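Local coordinates for protein 2''-aminoglycoside nucleotidyltransferase (Klebsiella pneumoniae, PDB 4WQK) that uses magnesium to transfer a nucleotide from a nucleoside triphosphate to the 2''-hydroxyl of aminoglycosides such as gentamicin and kanamycin, and so confers resistance to them, at residues R20-W25 with T49-R54; S125-I130 with T158-E163. One frame throughout, in Å; residues are numbered along the deposited sequence.

Interaction 1: R20-W25 with T49-R54; sequences RNLPLW and TFPGER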
# COMPACT_ATOMS: atom_id res chain seq x y z
N ARG A 20 2.56 5.30 -19.12
CA ARG A 20 1.24 5.93 -19.17
C ARG A 20 1.14 7.20 -18.30
O ARG A 20 0.03 7.77 -18.15
CB ARG A 20 0.17 4.91 -18.72
CG ARG A 20 -0.01 3.73 -19.68
CD ARG A 20 -0.90 2.65 -19.03
NE ARG A 20 -1.24 1.55 -19.94
CZ ARG A 20 -2.37 1.44 -20.64
NH1 ARG A 20 -3.31 2.38 -20.57
NH2 ARG A 20 -2.56 0.38 -21.42
N ASN A 21 2.27 7.64 -17.72
CA ASN A 21 2.23 8.77 -16.78
C ASN A 21 1.21 8.58 -15.66
O ASN A 21 0.52 9.55 -15.26
CB ASN A 21 1.95 10.05 -17.57
CG ASN A 21 2.89 10.20 -18.74
OD1 ASN A 21 2.47 10.33 -19.89
ND2 ASN A 21 4.18 10.13 -18.45
N LEU A 22 1.12 7.34 -15.17
CA LEU A 22 0.15 6.92 -14.16
C LEU A 22 0.90 6.67 -12.87
O LEU A 22 1.68 5.71 -12.80
CB LEU A 22 -0.57 5.65 -14.60
CG LEU A 22 -1.51 5.11 -13.54
CD1 LEU A 22 -2.73 6.03 -13.46
CD2 LEU A 22 -1.90 3.68 -13.95
N PRO A 23 0.78 7.57 -11.88
CA PRO A 23 1.47 7.27 -10.61
C PRO A 23 0.76 6.12 -9.87
O PRO A 23 -0.46 6.03 -9.89
CB PRO A 23 1.36 8.59 -9.84
CG PRO A 23 0.02 9.17 -10.32
CD PRO A 23 -0.04 8.79 -11.82
N LEU A 24 1.54 5.24 -9.24
CA LEU A 24 1.00 4.16 -8.41
C LEU A 24 1.87 4.10 -7.18
O LEU A 24 3.10 4.25 -7.29
CB LEU A 24 1.02 2.81 -9.12
CG LEU A 24 0.19 2.66 -10.40
CD1 LEU A 24 0.53 1.30 -11.03
CD2 LEU A 24 -1.31 2.76 -10.08
N TRP A 25 1.24 3.85 -6.04
CA TRP A 25 1.99 3.74 -4.77
C TRP A 25 1.96 2.30 -4.28
O TRP A 25 0.89 1.70 -4.19
CB TRP A 25 1.38 4.65 -3.70
CG TRP A 25 1.63 6.11 -3.99
CD1 TRP A 25 2.59 6.90 -3.43
CD2 TRP A 25 0.88 6.95 -4.89
NE1 TRP A 25 2.53 8.18 -3.97
CE2 TRP A 25 1.50 8.22 -4.88
CE3 TRP A 25 -0.24 6.73 -5.71
CZ2 TRP A 25 1.02 9.30 -5.63
CZ3 TRP A 25 -0.69 7.81 -6.49
CH2 TRP A 25 -0.06 9.06 -6.43
N THR A 49 -1.84 1.36 -4.41
CA THR A 49 -2.77 2.46 -4.30
C THR A 49 -2.73 3.21 -5.65
O THR A 49 -1.66 3.54 -6.15
CB THR A 49 -2.39 3.39 -3.15
OG1 THR A 49 -2.43 2.66 -1.91
CG2 THR A 49 -3.39 4.54 -3.06
N PHE A 50 -3.91 3.47 -6.22
CA PHE A 50 -3.97 4.02 -7.59
C PHE A 50 -4.92 5.23 -7.65
O PHE A 50 -5.87 5.30 -6.87
CB PHE A 50 -4.46 2.95 -8.59
CG PHE A 50 -5.86 2.47 -8.33
CD1 PHE A 50 -6.14 1.39 -7.43
CD2 PHE A 50 -6.96 3.08 -8.95
CE1 PHE A 50 -7.43 0.95 -7.16
CE2 PHE A 50 -8.24 2.63 -8.68
CZ PHE A 50 -8.49 1.57 -7.80
N PRO A 51 -4.70 6.14 -8.61
CA PRO A 51 -5.65 7.24 -8.79
C PRO A 51 -7.04 6.73 -9.15
O PRO A 51 -7.24 6.09 -10.19
CB PRO A 51 -5.03 8.06 -9.93
CG PRO A 51 -3.58 7.75 -9.84
CD PRO A 51 -3.51 6.28 -9.47
N GLY A 52 -8.02 7.03 -8.31
CA GLY A 52 -9.33 6.43 -8.45
C GLY A 52 -9.98 6.70 -9.79
O GLY A 52 -10.73 5.86 -10.34
N GLU A 53 -9.72 7.90 -10.31
CA GLU A 53 -10.38 8.35 -11.53
C GLU A 53 -9.66 7.79 -12.78
O GLU A 53 -10.14 7.96 -13.91
CB GLU A 53 -10.48 9.89 -11.57
CG GLU A 53 -9.21 10.63 -12.03
CD GLU A 53 -8.01 10.62 -11.07
OE1 GLU A 53 -8.07 10.10 -9.95
OE2 GLU A 53 -6.96 11.19 -11.48
N ARG A 54 -8.53 7.11 -12.56
CA ARG A 54 -7.80 6.45 -13.64
C ARG A 54 -7.76 4.93 -13.49
O ARG A 54 -6.86 4.26 -14.03
CB ARG A 54 -6.36 7.02 -13.69
CG ARG A 54 -6.41 8.52 -13.93
CD ARG A 54 -4.98 9.14 -14.02
NE ARG A 54 -4.24 8.64 -15.17
CZ ARG A 54 -2.96 8.95 -15.43
NH1 ARG A 54 -2.25 9.73 -14.61
NH2 ARG A 54 -2.38 8.48 -16.54
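W25 and T49 form an antiparallel hydrogen-bonded pair in the mixed sheet of the N-terminal domain, where short strand 25-27 runs beside strand 46-51. W25 N reaches T49 O at 2.9 Å in an almost straight bond (176°), and T49 N returns to W25 O at 2.8 Å. The tryptophan ring turns its edge to the same acceptor, with CE3 3.5 Å from T49 O. L24 still runs close beside F50, its CD2 packed on F50 CB at 3.5 Å. The backbones diverge at P23 and P51, whose rings meet CG to CG at 3.9 Å. In segment 49-54, strand 46-51, which carries the magnesium ligand D47 and follows D45, ends and turns into helix 55-64, while 20-25 leaves helix 5-19 through a Schellman motif with N21 as its C-prime residue. R54, at the N-cap position of helix 55-64, ties the two turns together. Its chain bends at chi3 (64°), and the guanidinium donates near its own plane to two backbone carbonyls: NH1 to N21 O at 2.9 Å and NH2 to R20 O at 3.0 Å, the latter more bent (130°). L22 CD1 sits over the centre of one guanidinium face, 3.4 Å above the plane, while NE forms a salt bridge with E57.

Interaction 2: S125-I130 with T158-E163; sequences SWEAII and TSLGAE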
# COMPACT_ATOMS: atom_id res chain seq x y z
N SER A 125 2.84 6.57 2.69
CA SER A 125 3.59 7.06 3.83
C SER A 125 3.56 6.09 5.02
O SER A 125 2.68 5.22 5.12
CB SER A 125 3.01 8.39 4.27
OG SER A 125 1.70 8.16 4.80
N TRP A 126 4.56 6.20 5.89
CA TRP A 126 4.53 5.41 7.12
C TRP A 126 3.23 5.65 7.87
O TRP A 126 2.67 4.67 8.41
CB TRP A 126 5.71 5.75 8.05
CG TRP A 126 7.05 5.27 7.61
CD1 TRP A 126 8.15 6.04 7.35
CD2 TRP A 126 7.47 3.90 7.49
NE1 TRP A 126 9.22 5.23 7.04
CE2 TRP A 126 8.82 3.91 7.12
CE3 TRP A 126 6.83 2.67 7.64
CZ2 TRP A 126 9.55 2.72 6.91
CZ3 TRP A 126 7.54 1.51 7.43
CH2 TRP A 126 8.88 1.54 7.03
N GLU A 127 2.75 6.88 7.94
CA GLU A 127 1.51 7.13 8.70
C GLU A 127 0.33 6.37 8.08
O GLU A 127 -0.49 5.82 8.83
CB GLU A 127 1.24 8.64 8.74
CG GLU A 127 2.23 9.41 9.57
CD GLU A 127 3.54 9.81 8.81
OE1 GLU A 127 3.89 9.35 7.67
OE2 GLU A 127 4.28 10.63 9.39
N ALA A 128 0.24 6.34 6.75
CA ALA A 128 -0.81 5.58 6.09
C ALA A 128 -0.69 4.09 6.31
O ALA A 128 -1.70 3.40 6.51
CB ALA A 128 -0.82 5.89 4.56
N ILE A 129 0.54 3.59 6.26
CA ILE A 129 0.80 2.18 6.50
C ILE A 129 0.34 1.79 7.90
O ILE A 129 -0.40 0.79 8.12
CB ILE A 129 2.30 1.88 6.30
CG1 ILE A 129 2.67 2.06 4.84
CG2 ILE A 129 2.69 0.49 6.81
CD1 ILE A 129 4.20 2.07 4.59
N ILE A 130 0.71 2.60 8.88
CA ILE A 130 0.39 2.30 10.27
C ILE A 130 -1.12 2.49 10.54
O ILE A 130 -1.74 1.68 11.25
CB ILE A 130 1.24 3.18 11.19
CG1 ILE A 130 2.69 2.72 11.08
CG2 ILE A 130 0.76 3.12 12.65
CD1 ILE A 130 3.66 3.65 11.67
N THR A 158 8.93 1.17 14.56
CA THR A 158 10.31 1.53 14.83
C THR A 158 10.78 2.60 13.82
O THR A 158 11.53 3.53 14.19
CB THR A 158 11.20 0.31 14.75
OG1 THR A 158 10.81 -0.61 15.77
CG2 THR A 158 12.65 0.64 14.97
N SER A 159 10.33 2.48 12.58
CA SER A 159 10.79 3.39 11.54
C SER A 159 10.19 4.79 11.70
O SER A 159 10.88 5.79 11.47
CB SER A 159 10.46 2.81 10.16
OG SER A 159 11.07 1.53 9.96
N LEU A 160 8.92 4.87 12.07
CA LEU A 160 8.26 6.18 12.26
C LEU A 160 8.62 6.78 13.62
O LEU A 160 8.81 8.00 13.75
CB LEU A 160 6.75 6.03 12.13
CG LEU A 160 6.04 7.40 12.16
CD1 LEU A 160 6.43 8.28 10.99
CD2 LEU A 160 4.53 7.10 12.19
N GLY A 161 8.71 5.90 14.62
CA GLY A 161 9.08 6.28 15.96
C GLY A 161 7.88 6.21 16.91
O GLY A 161 6.75 6.56 16.58
N ALA A 162 8.16 5.77 18.12
CA ALA A 162 7.12 5.60 19.11
C ALA A 162 6.30 6.87 19.38
O ALA A 162 5.11 6.78 19.58
CB ALA A 162 7.72 5.13 20.39
N GLU A 163 6.95 8.03 19.42
CA GLU A 163 6.24 9.29 19.68
C GLU A 163 5.13 9.52 18.66
O GLU A 163 3.96 9.74 19.02
CB GLU A 163 7.22 10.47 19.66
CG GLU A 163 6.56 11.84 19.73
CD GLU A 163 5.91 12.13 21.07
OE1 GLU A 163 6.26 11.45 22.07
OE2 GLU A 163 5.04 13.05 21.14
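L160 extends CG anti to its backbone N (chi1 -173°), and across from it W126 carries CG anti to the carbonyl carbon (chi1 -72°), beside the backbone N. The two methyls of L160 divide the facing side chains between them. CD1 lies 3.9 Å from W126 CB and 3.6 Å from E127 OE2, whereas CD2 meets I130 CD1 at 3.6 Å, the leucine and isoleucine crossing obliquely. E127 crosses L160 at about a right angle, and its bend at chi2 (85°) sets CD near the leucine. The contact of its carboxylate oxygen with the methyl is plain van der Waals.

One residue earlier on the second helix, S159 lays its CB over a face of the W126 indole, a CH-pi contact 3.7 Å from the centroid of the six-membered ring and displaced toward the rim; the closest ring atom is CZ2, 3.4 Å from CB. S159 OG also stands near that rim, but its hydrogen bond goes to L155 O within its own helix. R35 adds a cation-pi contact to the same indole, and I32 of helix 28-36 touches it too, bringing an N-terminal-domain helix up to this packing.

No hydrogen bond joins the two segments. On the first, S125 caps its helix, OG accepting from A128 N at 3.0 Å. The whole is helix-to-helix packing within the C-terminal domain: the N-terminal end of helix 126-139 against the C-terminal end of helix 147-160.

Overall arrangement
Interaction 1 belongs to the N-terminal domain and interaction 2 to the C-terminal domain, the two between which kanamycin binds. Their centres lie about 23 Å apart on opposite sides of the chain's centre, and their nearest atoms, about 6 Å apart, do not touch. N124, just before segment 125-130, accepts a hydrogen bond through OD1 from T49 OG1, linking the C-terminal domain to interaction 1. Interaction 1 is the nearer to the magnesium site of D45, D47 and D87, with the T49 side chain about 6 Å from that of D47. Interaction 2 stands away from that site, although another magnesium ion lies about 5 Å from the E127 side chain.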